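Local coordinates for phosphoglycerate dehydrogenase (PDB 3EVT), which probably catalyses the NAD-dependent oxidation of 3-phosphoglycerate to 3-phosphohydroxypyruvate, as a member of the D-isomer specific 2-hydroxyacid dehydrogenase family, at residues E13-Q16 against Q17-T21. Numbering follows the deposited sequence.
Sequences EQLQ and QLQTT
Between L15 and Q19, one turn apart, a leucine meets the flank of a glutamine. L15 holds CG anti to its backbone N (chi1 -177°), which sets the branch point beside the Q19 amide, with L15 CG 3.9 Å from Q19 CD; L15 CD1 lies near OE1 of the same amide. Q19 CG passes 3.2 Å from L15 O, and the amide beyond it reaches the leucine. The two amides of Q16 and Q19 come near each other through their nitrogens without pairing, their planes turned 73° apart. Bent at chi2, the Q16 chain carries its amide forward, toward the C-terminal end of the helix, where Q16 NE2 stands 3.5 Å from T20 CG2 and the two side chains meet at about a right angle.

The backbone illustrates regular i to i+4 bonding. Q17 N, L18 N, Q19 N and T20 N donate in succession to the carbonyl oxygens of E13, Q14, L15 and Q16. Straightest at hydrogen is the first, Q17 N to E13 O, at 177°. In the last turn Q17 O is gripped from both faces of its carbonyl plane: T21 N donates from one, and T21 OG1 donates from the other at 2.6 Å, a side-chain hydroxyl returned to the backbone of its own helix.

Outward from the turn, L15, L18 and Q19 touch F27 of strand 26-29, while Q14, Q17 and L18 touch F289 of helix 284-302; L18, buried, touches both. Helix 12-21 is the connection of the beta-alpha-beta crossover from strand 3-6 to strand 26-29, neighbours in the five-stranded parallel sheet.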
ATOM      1  N   GLU A  13       8.294  25.935   8.867  1.00 67.88           N
ATOM      2  CA  GLU A  13       7.730  24.830   9.648  1.00 68.30           C
ATOM      3  C   GLU A  13       8.476  23.518   9.484  1.00 67.51           C
ATOM      4  O   GLU A  13       8.526  22.730  10.417  1.00 67.39           O
ATOM      5  CB  GLU A  13       6.256  24.603   9.302  1.00 69.10           C
ATOM      6  CG  GLU A  13       5.364  25.844   9.476  1.00 73.33           C
ATOM      7  CD  GLU A  13       5.165  26.670   8.179  1.00 78.73           C
ATOM      8  OE1 GLU A  13       4.736  27.862   8.277  1.00 80.11           O
ATOM      9  OE2 GLU A  13       5.427  26.119   7.077  1.00 79.04           O
ATOM     10  N   GLN A  14       9.016  23.289   8.287  1.00 66.44           N
ATOM     11  CA  GLN A  14       9.841  22.133   7.987  1.00 65.44           C
ATOM     12  C   GLN A  14      11.117  22.198   8.838  1.00 64.94           C
ATOM     13  O   GLN A  14      11.491  21.224   9.491  1.00 64.33           O
ATOM     14  CB  GLN A  14      10.150  22.090   6.485  1.00 64.61           C
ATOM     15  CG  GLN A  14       8.914  21.851   5.633  1.00 65.05           C
ATOM     16  CD  GLN A  14       9.159  21.879   4.096  1.00 66.04           C
ATOM     17  OE1 GLN A  14      10.028  22.597   3.572  1.00 64.38           O
ATOM     18  NE2 GLN A  14       8.358  21.093   3.374  1.00 66.58           N
ATOM     19  N   LEU A  15      11.759  23.365   8.837  1.00 65.35           N
ATOM     20  CA  LEU A  15      12.942  23.648   9.676  1.00 65.66           C
ATOM     21  C   LEU A  15      12.649  23.424  11.172  1.00 65.59           C
ATOM     22  O   LEU A  15      13.428  22.770  11.860  1.00 65.74           O
ATOM     23  CB  LEU A  15      13.485  25.071   9.400  1.00 65.72           C
ATOM     24  CG  LEU A  15      14.751  25.520  10.136  1.00 66.11           C
ATOM     25  CD1 LEU A  15      15.970  24.760   9.630  1.00 65.59           C
ATOM     26  CD2 LEU A  15      14.979  27.024   9.998  1.00 67.58           C
ATOM     27  N   GLN A  16      11.518  23.920  11.668  1.00 65.37           N
ATOM     28  CA  GLN A  16      11.131  23.672  13.057  1.00 65.84           C
ATOM     29  C   GLN A  16      11.036  22.191  13.423  1.00 65.16           C
ATOM     30  O   GLN A  16      11.621  21.751  14.410  1.00 64.65           O
ATOM     31  CB  GLN A  16       9.805  24.365  13.394  1.00 66.51           C
ATOM     32  CG  GLN A  16       9.963  25.768  13.976  1.00 70.73           C
ATOM     33  CD  GLN A  16      10.883  25.811  15.205  1.00 76.68           C
ATOM     34  OE1 GLN A  16      11.180  26.890  15.727  1.00 80.36           O
ATOM     35  NE2 GLN A  16      11.337  24.647  15.666  1.00 77.39           N
ATOM     36  N   GLN A  17      10.274  21.435  12.639  1.00 64.89           N
ATOM     37  CA  GLN A  17      10.185  19.985  12.804  1.00 64.96           C
ATOM     38  C   GLN A  17      11.559  19.399  13.033  1.00 63.04           C
ATOM     39  O   GLN A  17      11.735  18.625  13.957  1.00 63.17           O
ATOM     40  CB  GLN A  17       9.646  19.299  11.540  1.00 65.43           C
ATOM     41  CG  GLN A  17       8.140  19.178  11.432  1.00 69.52           C
ATOM     42  CD  GLN A  17       7.659  19.092   9.955  1.00 74.90           C
ATOM     43  OE1 GLN A  17       8.113  18.238   9.175  1.00 75.50           O
ATOM     44  NE2 GLN A  17       6.734  19.980   9.582  1.00 75.52           N
ATOM     45  N   LEU A  18      12.504  19.746  12.157  1.00 60.88           N
ATOM     46  CA  LEU A  18      13.849  19.189  12.169  1.00 59.35           C
ATOM     47  C   LEU A  18      14.579  19.549  13.455  1.00 58.98           C
ATOM     48  O   LEU A  18      15.185  18.711  14.098  1.00 57.49           O
ATOM     49  CB  LEU A  18      14.667  19.716  10.989  1.00 58.56           C
ATOM     50  CG  LEU A  18      14.467  19.079   9.621  1.00 56.87           C
ATOM     51  CD1 LEU A  18      15.383  19.716   8.625  1.00 51.83           C
ATOM     52  CD2 LEU A  18      14.754  17.602   9.712  1.00 56.61           C
ATOM     53  N   GLN A  19      14.520  20.822  13.807  1.00 59.60           N
ATOM     54  CA  GLN A  19      15.282  21.301  14.934  1.00 60.07           C
ATOM     55  C   GLN A  19      14.773  20.742  16.248  1.00 60.47           C
ATOM     56  O   GLN A  19      15.593  20.479  17.128  1.00 60.96           O
ATOM     57  CB  GLN A  19      15.314  22.815  14.970  1.00 60.34           C
ATOM     58  CG  GLN A  19      15.928  23.429  13.715  1.00 59.51           C
ATOM     59  CD  GLN A  19      15.950  24.966  13.779  1.00 60.88           C
ATOM     60  OE1 GLN A  19      16.956  25.612  13.458  1.00 57.11           O
ATOM     61  NE2 GLN A  19      14.834  25.549  14.215  1.00 61.68           N
ATOM     62  N   THR A  20      13.454  20.520  16.367  1.00 59.97           N
ATOM     63  CA  THR A  20      12.901  19.855  17.572  1.00 59.94           C
ATOM     64  C   THR A  20      12.940  18.333  17.566  1.00 58.15           C
ATOM     65  O   THR A  20      13.007  17.726  18.616  1.00 59.84           O
ATOM     66  CB  THR A  20      11.421  20.254  17.889  1.00 60.56           C
ATOM     67  OG1 THR A  20      10.537  19.419  17.132  1.00 62.00           O
ATOM     68  CG2 THR A  20      11.183  21.674  17.520  1.00 60.42           C
ATOM     69  N   THR A  21      12.861  17.700  16.412  1.00 55.63           N
ATOM     70  CA  THR A  21      12.982  16.277  16.373  1.00 52.20           C
ATOM     71  C   THR A  21      14.426  15.887  16.601  1.00 51.47           C
ATOM     72  O   THR A  21      14.711  14.765  17.018  1.00 51.00           O
ATOM     73  CB  THR A  21      12.591  15.769  15.004  1.00 52.39           C
ATOM     74  OG1 THR A  21      11.254  16.165  14.717  1.00 52.15           O
ATOM     75  CG2 THR A  21      12.642  14.302  14.953  1.00 51.47           C
TER